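Local coordinates for serine acetyltransferase (PDB 3F1X), which probably transfers an acetyl group from acetyl-CoA to L-serine, the step that leads into cysteine biosynthesis, at residues 44-49 with 160-165; 58-63 with 69-74; 127-132 with 199-204; 136-141 with 148-153. All coordinates share one frame; numbering follows the deposited sequence.

Interaction 1 (44-49 with 160-165); sequences KIVELA and ISNYRI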
loop_
_atom_site.group_PDB
_atom_site.type_symbol
_atom_site.label_atom_id
_atom_site.label_comp_id
_atom_site.label_asym_id
_atom_site.label_seq_id
_atom_site.Cartn_x
_atom_site.Cartn_y
_atom_site.Cartn_z
ATOM N N LYS A 44 -10.570 5.702 -9.402
ATOM C CA LYS A 44 -9.569 5.438 -10.433
ATOM C C LYS A 44 -10.096 5.823 -11.801
ATOM O O LYS A 44 -9.372 6.372 -12.626
ATOM C CB LYS A 44 -9.178 3.957 -10.454
ATOM C CG LYS A 44 -8.283 3.531 -9.309
ATOM C CD LYS A 44 -8.094 2.017 -9.303
ATOM C CE LYS A 44 -7.283 1.579 -8.097
ATOM N NZ LYS A 44 -7.275 0.092 -7.938
ATOM N N ILE A 45 -11.369 5.534 -12.037
ATOM C CA ILE A 45 -11.990 5.852 -13.316
ATOM C C ILE A 45 -11.972 7.347 -13.606
ATOM O O ILE A 45 -11.557 7.766 -14.695
ATOM C CB ILE A 45 -13.438 5.319 -13.367
ATOM C CG1 ILE A 45 -13.399 3.796 -13.525
ATOM C CG2 ILE A 45 -14.214 5.970 -14.510
ATOM C CD1 ILE A 45 -14.730 3.121 -13.386
ATOM N N VAL A 46 -12.422 8.153 -12.645
ATOM C CA VAL A 46 -12.433 9.598 -12.833
ATOM C C VAL A 46 -11.010 10.148 -13.000
ATOM O O VAL A 46 -10.788 11.061 -13.790
ATOM C CB VAL A 46 -13.130 10.322 -11.651
ATOM C CG1 VAL A 46 -13.051 11.821 -11.844
ATOM C CG2 VAL A 46 -14.583 9.904 -11.573
ATOM N N GLU A 47 -10.042 9.597 -12.268
ATOM C CA GLU A 47 -8.666 10.081 -12.389
ATOM C C GLU A 47 -8.072 9.783 -13.774
ATOM O O GLU A 47 -7.319 10.587 -14.321
ATOM C CB GLU A 47 -7.793 9.470 -11.288
ATOM C CG GLU A 47 -8.135 9.988 -9.885
ATOM C CD GLU A 47 -7.863 11.475 -9.739
ATOM O OE1 GLU A 47 -6.683 11.869 -9.854
ATOM O OE2 GLU A 47 -8.821 12.253 -9.512
ATOM N N LEU A 48 -8.416 8.625 -14.333
ATOM C CA LEU A 48 -7.930 8.247 -15.657
ATOM C C LEU A 48 -8.589 9.144 -16.695
ATOM O O LEU A 48 -7.957 9.567 -17.661
ATOM C CB LEU A 48 -8.258 6.779 -15.943
ATOM C CG LEU A 48 -7.367 5.752 -15.240
ATOM C CD1 LEU A 48 -8.059 4.390 -15.217
ATOM C CD2 LEU A 48 -6.026 5.677 -15.942
ATOM N N ALA A 49 -9.871 9.427 -16.494
ATOM C CA ALA A 49 -10.591 10.296 -17.412
ATOM C C ALA A 49 -9.892 11.655 -17.465
ATOM O O ALA A 49 -9.717 12.225 -18.546
ATOM C CB ALA A 49 -12.036 10.459 -16.961
ATOM N N ILE A 160 -16.598 20.240 -12.119
ATOM C CA ILE A 160 -17.210 20.387 -13.437
ATOM C C ILE A 160 -16.827 19.208 -14.338
ATOM O O ILE A 160 -17.648 18.715 -15.112
ATOM C CB ILE A 160 -16.791 21.732 -14.088
ATOM C CG1 ILE A 160 -17.358 22.888 -13.266
ATOM C CG2 ILE A 160 -17.310 21.828 -15.527
ATOM C CD1 ILE A 160 -16.800 24.237 -13.640
ATOM N N SER A 161 -15.585 18.751 -14.230
ATOM C CA SER A 161 -15.137 17.610 -15.019
ATOM C C SER A 161 -15.942 16.380 -14.624
ATOM O O SER A 161 -16.466 15.676 -15.487
ATOM C CB SER A 161 -13.651 17.341 -14.782
ATOM O OG SER A 161 -12.864 18.405 -15.268
ATOM N N ASN A 162 -16.045 16.127 -13.316
ATOM C CA ASN A 162 -16.798 14.973 -12.820
ATOM C C ASN A 162 -18.246 15.061 -13.310
ATOM O O ASN A 162 -18.834 14.062 -13.735
ATOM C CB ASN A 162 -16.784 14.919 -11.280
ATOM C CG ASN A 162 -15.548 14.220 -10.715
ATOM O OD1 ASN A 162 -14.419 14.498 -11.120
ATOM N ND2 ASN A 162 -15.761 13.321 -9.755
ATOM N N TYR A 163 -18.819 16.259 -13.232
ATOM C CA TYR A 163 -20.188 16.482 -13.689
ATOM C C TYR A 163 -20.367 16.113 -15.167
ATOM O O TYR A 163 -21.242 15.317 -15.512
ATOM C CB TYR A 163 -20.605 17.950 -13.505
ATOM C CG TYR A 163 -21.732 18.330 -14.432
ATOM C CD1 TYR A 163 -23.015 17.830 -14.241
ATOM C CD2 TYR A 163 -21.489 19.087 -15.575
ATOM C CE1 TYR A 163 -24.033 18.070 -15.180
ATOM C CE2 TYR A 163 -22.495 19.326 -16.515
ATOM C CZ TYR A 163 -23.756 18.813 -16.310
ATOM O OH TYR A 163 -24.728 19.036 -17.257
ATOM N N ARG A 164 -19.557 16.702 -16.045
ATOM C CA ARG A 164 -19.691 16.405 -17.473
ATOM C C ARG A 164 -19.468 14.929 -17.767
ATOM O O ARG A 164 -20.080 14.374 -18.676
ATOM C CB ARG A 164 -18.750 17.284 -18.304
ATOM C CG ARG A 164 -19.104 18.773 -18.219
ATOM C CD ARG A 164 -18.551 19.551 -19.407
ATOM N NE ARG A 164 -18.656 21.002 -19.238
ATOM C CZ ARG A 164 -19.791 21.693 -19.296
ATOM N NH1 ARG A 164 -20.944 21.073 -19.521
ATOM N NH2 ARG A 164 -19.771 23.007 -19.131
ATOM N N ILE A 165 -18.609 14.284 -16.990
ATOM C CA ILE A 165 -18.368 12.862 -17.177
ATOM C C ILE A 165 -19.627 12.086 -16.779
ATOM O O ILE A 165 -20.085 11.187 -17.504
ATOM C CB ILE A 165 -17.177 12.385 -16.315
ATOM C CG1 ILE A 165 -15.866 12.868 -16.933
ATOM C CG2 ILE A 165 -17.190 10.866 -16.188
ATOM C CD1 ILE A 165 -14.655 12.650 -16.068
#
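Val46 and Asn162 meet where two helices of the N-terminal helical domain pack, 39-53 and 155-171. This helical domain precedes the left-handed parallel beta-helix of the serine acetyltransferase fold. The methyl CG1 of Val46 lies 3.1 Å from OD1 of Asn162, a close approach for a methyl and a carbonyl oxygen. CG1 is anti to the backbone N (chi1 177°), which carries it out to the amide. The other methyl, CG2, is 4.0 Å from Asn162 ND2, so both branches of the valine border the same amide. The two side chains cross at about a right angle. One turn further on, the CB of Ala49 meets the end of Ile165. All four residues are buried. The amide of Asn162 is polar, and it is held from outside the pair. Its ND2 donates to the backbone O of Ile181, and its OD1 takes a weak hydrogen bond from Arg50. Helix 177-189 packs on Val46 through Ile181 and Met184, so three helices meet here. At the Ala49 end, CD1 of Ile165 stops 3.5 Å from the CB of Ala49.

Interaction 2 (58-63 with 69-74); sequences FGNSTV and NYHIGV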
loop_
_atom_site.group_PDB
_atom_site.type_symbol
_atom_site.label_atom_id
_atom_site.label_comp_id
_atom_site.label_asym_id
_atom_site.label_seq_id
_atom_site.Cartn_x
_atom_site.Cartn_y
_atom_site.Cartn_z
ATOM N N PHE A 58 -2.316 15.057 -15.651
ATOM C CA PHE A 58 -2.705 14.007 -14.727
ATOM C C PHE A 58 -2.175 12.730 -15.361
ATOM O O PHE A 58 -2.160 11.666 -14.735
ATOM C CB PHE A 58 -4.231 13.923 -14.615
ATOM C CG PHE A 58 -4.858 15.089 -13.909
ATOM C CD1 PHE A 58 -4.844 15.167 -12.515
ATOM C CD2 PHE A 58 -5.473 16.112 -14.632
ATOM C CE1 PHE A 58 -5.435 16.247 -11.849
ATOM C CE2 PHE A 58 -6.069 17.203 -13.975
ATOM C CZ PHE A 58 -6.049 17.267 -12.580
ATOM N N GLY A 59 -1.732 12.867 -16.611
ATOM C CA GLY A 59 -1.220 11.745 -17.382
ATOM C C GLY A 59 0.239 11.347 -17.238
ATOM O O GLY A 59 0.662 10.386 -17.874
ATOM N N ASN A 60 1.012 12.073 -16.432
ATOM C CA ASN A 60 2.425 11.751 -16.222
ATOM C C ASN A 60 3.026 12.636 -15.127
ATOM O O ASN A 60 2.697 13.817 -15.020
ATOM C CB ASN A 60 3.217 11.935 -17.521
ATOM C CG ASN A 60 4.574 11.253 -17.478
ATOM O OD1 ASN A 60 5.240 11.231 -16.440
ATOM N ND2 ASN A 60 4.998 10.706 -18.613
ATOM N N SER A 61 3.911 12.058 -14.321
ATOM C CA SER A 61 4.556 12.784 -13.225
ATOM C C SER A 61 5.636 13.763 -13.688
ATOM O O SER A 61 5.983 14.701 -12.972
ATOM C CB SER A 61 5.163 11.787 -12.238
ATOM O OG SER A 61 6.068 10.916 -12.894
ATOM N N THR A 62 6.185 13.529 -14.874
ATOM C CA THR A 62 7.205 14.413 -15.423
ATOM C C THR A 62 6.806 14.728 -16.855
ATOM O O THR A 62 6.115 13.939 -17.500
ATOM C CB THR A 62 8.601 13.762 -15.441
ATOM O OG1 THR A 62 8.602 12.662 -16.355
ATOM C CG2 THR A 62 8.979 13.266 -14.056
ATOM N N VAL A 63 7.239 15.880 -17.349
ATOM C CA VAL A 63 6.913 16.289 -18.705
ATOM C C VAL A 63 7.698 15.475 -19.734
ATOM O O VAL A 63 8.919 15.332 -19.631
ATOM C CB VAL A 63 7.224 17.783 -18.914
ATOM C CG1 VAL A 63 6.720 18.238 -20.280
ATOM C CG2 VAL A 63 6.591 18.604 -17.793
ATOM N N ASN A 69 1.181 10.109 -26.247
ATOM C CA ASN A 69 0.312 9.159 -26.920
ATOM C C ASN A 69 0.353 7.768 -26.290
ATOM O O ASN A 69 -0.686 7.114 -26.172
ATOM C CB ASN A 69 0.678 9.110 -28.406
ATOM C CG ASN A 69 0.468 10.457 -29.097
ATOM O OD1 ASN A 69 0.919 10.674 -30.225
ATOM N ND2 ASN A 69 -0.230 11.369 -28.417
ATOM N N TYR A 70 1.538 7.318 -25.883
ATOM C CA TYR A 70 1.660 6.010 -25.246
ATOM C C TYR A 70 0.763 6.000 -24.016
ATOM O O TYR A 70 -0.005 5.065 -23.812
ATOM C CB TYR A 70 3.104 5.724 -24.805
ATOM C CG TYR A 70 4.121 5.686 -25.926
ATOM C CD1 TYR A 70 3.848 5.035 -27.126
ATOM C CD2 TYR A 70 5.361 6.305 -25.785
ATOM C CE1 TYR A 70 4.789 5.004 -28.169
ATOM C CE2 TYR A 70 6.307 6.280 -26.815
ATOM C CZ TYR A 70 6.017 5.628 -28.004
ATOM O OH TYR A 70 6.949 5.594 -29.018
ATOM N N HIS A 71 0.854 7.051 -23.206
ATOM C CA HIS A 71 0.047 7.138 -21.997
ATOM C C HIS A 71 -1.449 7.198 -22.261
ATOM O O HIS A 71 -2.227 6.626 -21.495
ATOM C CB HIS A 71 0.494 8.321 -21.135
ATOM C CG HIS A 71 1.656 7.996 -20.248
ATOM N ND1 HIS A 71 2.930 8.471 -20.476
ATOM C CD2 HIS A 71 1.745 7.193 -19.162
ATOM C CE1 HIS A 71 3.753 7.972 -19.568
ATOM N NE2 HIS A 71 3.058 7.192 -18.760
ATOM N N ILE A 72 -1.856 7.880 -23.330
ATOM C CA ILE A 72 -3.270 7.955 -23.670
ATOM C C ILE A 72 -3.766 6.544 -24.020
ATOM O O ILE A 72 -4.872 6.144 -23.637
ATOM C CB ILE A 72 -3.509 8.895 -24.873
ATOM C CG1 ILE A 72 -3.284 10.344 -24.445
ATOM C CG2 ILE A 72 -4.922 8.697 -25.428
ATOM C CD1 ILE A 72 -3.329 11.343 -25.592
ATOM N N GLY A 73 -2.931 5.795 -24.735
ATOM C CA GLY A 73 -3.280 4.441 -25.132
ATOM C C GLY A 73 -3.460 3.511 -23.952
ATOM O O GLY A 73 -4.449 2.775 -23.873
ATOM N N VAL A 74 -2.501 3.537 -23.033
ATOM C CA VAL A 74 -2.570 2.692 -21.846
ATOM C C VAL A 74 -3.721 3.131 -20.947
ATOM O O VAL A 74 -4.473 2.299 -20.440
ATOM C CB VAL A 74 -1.252 2.744 -21.039
ATOM C CG1 VAL A 74 -1.390 1.918 -19.762
ATOM C CG2 VAL A 74 -0.098 2.211 -21.892
#
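An Asx turn in the loop between helices 39-53 and 68-93 faces His71, near the start of the second helix. Gly59 and Asn60 supply the loop side of this contact. The carbonyl O of Gly59 sits over one face of the His71 imidazole, 3.5 Å from its CG and displaced toward the rim. The amide of Asn60 approaches the same ring obliquely, with ND2 3.2 Å from CE1 of His71. Amide and ring planes are 64° apart. CG of Asn60 stands anti to its own N (chi1 -164°), and this extends the amide to the histidine. The other end of the amide is tied down within the loop. OD1 of Asn60 accepts from the N of Thr62 at 2.9 Å, in a nearly straight bond of 177°, with the donor above the carbonyl plane. The ring of His71 has a weak hydrogen bond of its own, from ND1 to the O of Thr67. With an alanine in place of His71, the Gly59 carbonyl and the Asn60 amide would probably lose the ring they rest against, and the loop would be less firmly placed. ND2 of Asn60 also bonds to Glu77 of the third subunit, and Ser61 and Val63 make backbone hydrogen bonds to the second subunit. The arrangement is that of an Asx-turn loop between two helices, set at a subunit interface of the hexamer.

Interaction 3 (127-132 with 199-204); sequences RRILAT and IGHHFT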
loop_
_atom_site.group_PDB
_atom_site.type_symbol
_atom_site.label_atom_id
_atom_site.label_comp_id
_atom_site.label_asym_id
_atom_site.label_seq_id
_atom_site.Cartn_x
_atom_site.Cartn_y
_atom_site.Cartn_z
ATOM N N ARG A 127 -13.250 16.936 -23.795
ATOM C CA ARG A 127 -12.041 17.750 -23.732
ATOM C C ARG A 127 -12.322 19.124 -24.332
ATOM O O ARG A 127 -11.872 20.140 -23.801
ATOM C CB ARG A 127 -10.898 17.085 -24.507
ATOM C CG ARG A 127 -9.643 17.941 -24.607
ATOM C CD ARG A 127 -8.634 17.317 -25.561
ATOM N NE ARG A 127 -7.997 16.138 -24.989
ATOM C CZ ARG A 127 -7.112 15.384 -25.635
ATOM N NH1 ARG A 127 -6.763 15.689 -26.877
ATOM N NH2 ARG A 127 -6.581 14.326 -25.040
ATOM N N ARG A 128 -13.062 19.147 -25.440
ATOM C CA ARG A 128 -13.402 20.406 -26.101
ATOM C C ARG A 128 -14.258 21.297 -25.212
ATOM O O ARG A 128 -14.050 22.508 -25.151
ATOM C CB ARG A 128 -14.165 20.153 -27.405
ATOM C CG ARG A 128 -13.377 19.415 -28.467
ATOM C CD ARG A 128 -14.161 19.338 -29.768
ATOM N NE ARG A 128 -13.564 18.366 -30.675
ATOM C CZ ARG A 128 -14.123 17.205 -30.991
ATOM N NH1 ARG A 128 -15.297 16.874 -30.477
ATOM N NH2 ARG A 128 -13.504 16.374 -31.813
ATOM N N ILE A 129 -15.231 20.702 -24.527
ATOM C CA ILE A 129 -16.096 21.488 -23.660
ATOM C C ILE A 129 -15.354 21.959 -22.418
ATOM O O ILE A 129 -15.397 23.134 -22.073
ATOM C CB ILE A 129 -17.345 20.690 -23.218
ATOM C CG1 ILE A 129 -18.122 20.215 -24.447
ATOM C CG2 ILE A 129 -18.237 21.579 -22.356
ATOM C CD1 ILE A 129 -19.325 19.345 -24.131
ATOM N N LEU A 130 -14.666 21.037 -21.757
ATOM C CA LEU A 130 -13.932 21.383 -20.557
ATOM C C LEU A 130 -12.908 22.462 -20.858
ATOM O O LEU A 130 -12.639 23.298 -20.014
ATOM C CB LEU A 130 -13.264 20.141 -19.963
ATOM C CG LEU A 130 -14.295 19.149 -19.411
ATOM C CD1 LEU A 130 -13.626 17.843 -19.028
ATOM C CD2 LEU A 130 -14.985 19.776 -18.219
ATOM N N ALA A 131 -12.348 22.447 -22.066
ATOM C CA ALA A 131 -11.373 23.460 -22.451
ATOM C C ALA A 131 -11.989 24.859 -22.324
ATOM O O ALA A 131 -11.320 25.800 -21.895
ATOM C CB ALA A 131 -10.882 23.218 -23.891
ATOM N N THR A 132 -13.265 24.997 -22.683
ATOM C CA THR A 132 -13.918 26.301 -22.584
ATOM C C THR A 132 -14.150 26.670 -21.125
ATOM O O THR A 132 -14.128 27.853 -20.765
ATOM C CB THR A 132 -15.268 26.335 -23.348
ATOM O OG1 THR A 132 -16.238 25.527 -22.672
ATOM C CG2 THR A 132 -15.070 25.828 -24.773
ATOM N N ILE A 199 -25.800 21.979 -18.467
ATOM C CA ILE A 199 -24.919 23.123 -18.337
ATOM C C ILE A 199 -24.152 23.478 -19.598
ATOM O O ILE A 199 -23.468 22.636 -20.189
ATOM C CB ILE A 199 -23.916 22.894 -17.190
ATOM C CG1 ILE A 199 -24.677 22.610 -15.889
ATOM C CG2 ILE A 199 -23.020 24.108 -17.030
ATOM C CD1 ILE A 199 -23.770 22.369 -14.692
ATOM N N GLY A 200 -24.252 24.749 -19.979
ATOM C CA GLY A 200 -23.592 25.231 -21.179
ATOM C C GLY A 200 -22.083 25.380 -21.126
ATOM O O GLY A 200 -21.437 25.084 -20.116
ATOM N N HIS A 201 -21.517 25.853 -22.232
ATOM C CA HIS A 201 -20.076 26.035 -22.342
ATOM C C HIS A 201 -19.578 27.206 -21.501
ATOM O O HIS A 201 -20.367 27.981 -20.961
ATOM C CB HIS A 201 -19.689 26.251 -23.811
ATOM C CG HIS A 201 -19.824 25.023 -24.657
ATOM N ND1 HIS A 201 -20.800 24.074 -24.440
ATOM C CD2 HIS A 201 -19.124 24.602 -25.738
ATOM C CE1 HIS A 201 -20.695 23.120 -25.348
ATOM N NE2 HIS A 201 -19.686 23.417 -26.147
ATOM N N HIS A 202 -18.260 27.315 -21.392
ATOM C CA HIS A 202 -17.636 28.388 -20.630
ATOM C C HIS A 202 -18.306 28.569 -19.271
ATOM O O HIS A 202 -18.655 29.676 -18.878
ATOM C CB HIS A 202 -17.700 29.692 -21.424
ATOM C CG HIS A 202 -16.983 29.631 -22.736
ATOM N ND1 HIS A 202 -17.526 29.040 -23.858
ATOM C CD2 HIS A 202 -15.743 30.041 -23.092
ATOM C CE1 HIS A 202 -16.650 29.087 -24.846
ATOM N NE2 HIS A 202 -15.560 29.689 -24.408
ATOM N N PHE A 203 -18.492 27.468 -18.560
ATOM C CA PHE A 203 -19.110 27.522 -17.248
ATOM C C PHE A 203 -18.004 27.640 -16.207
ATOM O O PHE A 203 -16.959 27.016 -16.334
ATOM C CB PHE A 203 -19.921 26.247 -16.999
ATOM C CG PHE A 203 -20.566 26.197 -15.644
ATOM C CD1 PHE A 203 -21.515 27.153 -15.271
ATOM C CD2 PHE A 203 -20.236 25.188 -14.738
ATOM C CE1 PHE A 203 -22.132 27.106 -14.012
ATOM C CE2 PHE A 203 -20.850 25.132 -13.474
ATOM C CZ PHE A 203 -21.799 26.093 -13.113
ATOM N N THR A 204 -18.221 28.446 -15.180
ATOM C CA THR A 204 -17.207 28.581 -14.155
ATOM C C THR A 204 -17.832 28.726 -12.775
ATOM O O THR A 204 -18.915 29.288 -12.623
ATOM C CB THR A 204 -16.279 29.785 -14.444
ATOM O OG1 THR A 204 -15.146 29.738 -13.570
ATOM C CG2 THR A 204 -17.012 31.080 -14.235
#
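The imidazole rings of His201 and His202 each turn a face to helix 123-139. Over the His202 ring lies the CB of Thr132, 3.4 Å from the ring centroid and only 9° off the normal. This is a CH-pi contact centred on the ring. The face of His201 is met by CG2 of Ile129, 4.2 Å from the centroid of the His201 ring and nearer the rim. CG1 of Ile129 also reaches this ring, 3.9 Å from NE2 of His201. Thr132 does more than pack. Its OG1 accepts from the N of His202 at 3.0 Å, nearly straight at 169°, and itself donates to the O of Ile129 at 2.6 Å, in the carbonyl plane. The hydroxyl lies between backbone N and carbonyl carbon (chi1 70°), where it can reach both the preceding turn of its helix and the loop. A valine in place of Thr132 is likely to leave the His202 N without its acceptor and the Ile129 carbonyl without this donor. Asp133, next on the same helix, accepts from the N of Phe203, while Asn221 OD1 accepts from the N of His201. The 199-204 loop joins strand 198-199 to strand 204-206, short strands that belong to separate parallel sheets. Such a turn between faces is characteristic of the left-handed beta-helix, here held against helix 123-139 of the N-terminal domain.

Interaction 4 (136-141 with 148-153); sequences AAYYGD and GEIISC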
loop_
_atom_site.group_PDB
_atom_site.type_symbol
_atom_site.label_atom_id
_atom_site.label_comp_id
_atom_site.label_asym_id
_atom_site.label_seq_id
_atom_site.Cartn_x
_atom_site.Cartn_y
_atom_site.Cartn_z
ATOM N N ALA A 136 -12.785 30.029 -19.274
ATOM C CA ALA A 136 -13.669 30.921 -18.543
ATOM C C ALA A 136 -13.147 31.130 -17.125
ATOM O O ALA A 136 -13.256 32.227 -16.569
ATOM C CB ALA A 136 -15.080 30.348 -18.505
ATOM N N ALA A 137 -12.572 30.080 -16.544
ATOM C CA ALA A 137 -12.036 30.166 -15.186
ATOM C C ALA A 137 -10.813 31.077 -15.141
ATOM O O ALA A 137 -10.596 31.791 -14.163
ATOM C CB ALA A 137 -11.675 28.771 -14.672
ATOM N N TYR A 138 -10.022 31.051 -16.206
ATOM C CA TYR A 138 -8.824 31.873 -16.299
ATOM C C TYR A 138 -9.154 33.343 -16.577
ATOM O O TYR A 138 -8.798 34.228 -15.806
ATOM C CB TYR A 138 -7.912 31.342 -17.411
ATOM C CG TYR A 138 -6.695 32.202 -17.642
ATOM C CD1 TYR A 138 -5.669 32.250 -16.707
ATOM C CD2 TYR A 138 -6.584 32.997 -18.779
ATOM C CE1 TYR A 138 -4.551 33.077 -16.896
ATOM C CE2 TYR A 138 -5.471 33.834 -18.980
ATOM C CZ TYR A 138 -4.459 33.867 -18.033
ATOM O OH TYR A 138 -3.364 34.691 -18.211
ATOM N N TYR A 139 -9.834 33.592 -17.689
ATOM C CA TYR A 139 -10.188 34.951 -18.089
ATOM C C TYR A 139 -10.973 35.784 -17.086
ATOM O O TYR A 139 -10.881 37.009 -17.104
ATOM C CB TYR A 139 -10.949 34.922 -19.414
ATOM C CG TYR A 139 -10.050 34.765 -20.616
ATOM C CD1 TYR A 139 -9.152 35.768 -20.973
ATOM C CD2 TYR A 139 -10.091 33.614 -21.397
ATOM C CE1 TYR A 139 -8.315 35.633 -22.086
ATOM C CE2 TYR A 139 -9.258 33.465 -22.509
ATOM C CZ TYR A 139 -8.373 34.480 -22.849
ATOM O OH TYR A 139 -7.553 34.344 -23.946
ATOM N N GLY A 140 -11.737 35.141 -16.212
ATOM C CA GLY A 140 -12.512 35.907 -15.253
ATOM C C GLY A 140 -11.990 35.865 -13.832
ATOM O O GLY A 140 -12.663 36.317 -12.903
ATOM N N ASP A 141 -10.782 35.340 -13.664
ATOM C CA ASP A 141 -10.176 35.223 -12.342
ATOM C C ASP A 141 -8.767 35.816 -12.339
ATOM O O ASP A 141 -7.796 35.139 -12.674
ATOM C CB ASP A 141 -10.121 33.746 -11.948
ATOM C CG ASP A 141 -9.882 33.537 -10.469
ATOM O OD1 ASP A 141 -8.894 34.086 -9.935
ATOM O OD2 ASP A 141 -10.689 32.815 -9.842
ATOM N N GLY A 148 -2.491 25.957 -16.739
ATOM C CA GLY A 148 -1.941 24.818 -16.028
ATOM C C GLY A 148 -2.247 24.783 -14.543
ATOM O O GLY A 148 -2.498 23.715 -13.990
ATOM N N GLU A 149 -2.220 25.944 -13.896
ATOM C CA GLU A 149 -2.502 26.035 -12.468
ATOM C C GLU A 149 -3.966 25.709 -12.216
ATOM O O GLU A 149 -4.319 25.090 -11.208
ATOM C CB GLU A 149 -2.202 27.449 -11.942
ATOM C CG GLU A 149 -2.598 27.653 -10.479
ATOM C CD GLU A 149 -2.268 29.042 -9.939
ATOM O OE1 GLU A 149 -2.888 30.037 -10.379
ATOM O OE2 GLU A 149 -1.379 29.137 -9.066
ATOM N N ILE A 150 -4.820 26.140 -13.136
ATOM C CA ILE A 150 -6.250 25.906 -13.012
ATOM C C ILE A 150 -6.591 24.427 -13.101
ATOM O O ILE A 150 -7.261 23.890 -12.225
ATOM C CB ILE A 150 -7.020 26.685 -14.090
ATOM C CG1 ILE A 150 -6.882 28.189 -13.807
ATOM C CG2 ILE A 150 -8.480 26.258 -14.110
ATOM C CD1 ILE A 150 -7.517 29.076 -14.845
ATOM N N ILE A 151 -6.118 23.770 -14.154
ATOM C CA ILE A 151 -6.379 22.348 -14.348
ATOM C C ILE A 151 -5.777 21.516 -13.221
ATOM O O ILE A 151 -6.388 20.550 -12.747
ATOM C CB ILE A 151 -5.766 21.852 -15.679
ATOM C CG1 ILE A 151 -6.443 22.555 -16.857
ATOM C CG2 ILE A 151 -5.908 20.328 -15.795
ATOM C CD1 ILE A 151 -5.797 22.254 -18.189
ATOM N N SER A 152 -4.582 21.909 -12.792
ATOM C CA SER A 152 -3.846 21.188 -11.760
ATOM C C SER A 152 -4.358 21.209 -10.322
ATOM O O SER A 152 -4.240 20.202 -9.628
ATOM C CB SER A 152 -2.375 21.624 -11.782
ATOM O OG SER A 152 -1.737 21.162 -12.957
ATOM N N CYS A 153 -4.917 22.326 -9.857
ATOM C CA CYS A 153 -5.389 22.352 -8.479
ATOM C C CYS A 153 -6.705 23.056 -8.173
ATOM O O CYS A 153 -7.169 23.015 -7.033
ATOM C CB CYS A 153 -4.299 22.911 -7.560
ATOM S SG CYS A 153 -3.968 24.676 -7.734
#
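CG1 of Ile150 is anti to the carbonyl carbon (chi1 -67°), and the chain then runs extended to CD1 (chi2 176°). This sends the tip of the isoleucine across to helix 123-139 at Tyr138. CD1 of Ile150 comes to 3.4 Å from the CB of Tyr138, and it is equally near the CA. The ring of Tyr138 swings out anti to its backbone N (chi1 176°). The methyl therefore meets the ring only at its edge, near the ring plane, 4.1 Å from CD1 of Tyr138. The two side chains cross at about a right angle. The branch methyl CG2 of Ile150 points to Ala137 instead, 4.1 Å from its CB. Two successive helices of the N-terminal helical domain, 123-139 and 147-153, are joined by a short loop, and the second crosses steeply at the C-terminal end of the first. Gly140 is the first residue to leave the helical conformation after the first helix. The N of Asp141 still bonds back to the O of Tyr138. In the second helix, Ser152 OG donates to the O of Gly148 at 2.9 Å. That carbonyl also accepts from the N of Ser152, and the two donors reach it from opposite faces of its plane. Val134 packs on Ile150 from one turn earlier in helix 123-139, and the ring of Phe147 meets that of Tyr138 edge-to-face.

Overall arrangement
Interactions 1, 2 and 4 lie within the N-terminal helical domain, and interaction 3 joins it to the beta-helix. Interactions 3 and 4 share helix 123-139, with centres 12 Å apart, and they touch where Thr204 and His202 meet Ala136 and Ala137. Interaction 1 reaches interaction 3 through Arg164, whose guanidinium bonds to the carbonyls of Ile199 and Gly200. Interactions 2 and 4 meet at Phe58 and Ile151. Along the chain, 44-49 comes first and 160-165 closes around interactions 2 and 4, while interaction 3 crosses interaction 1. Interactions 2, 3 and 4 all border the second subunit, so these helices serve both the fold and the six-chain assembly.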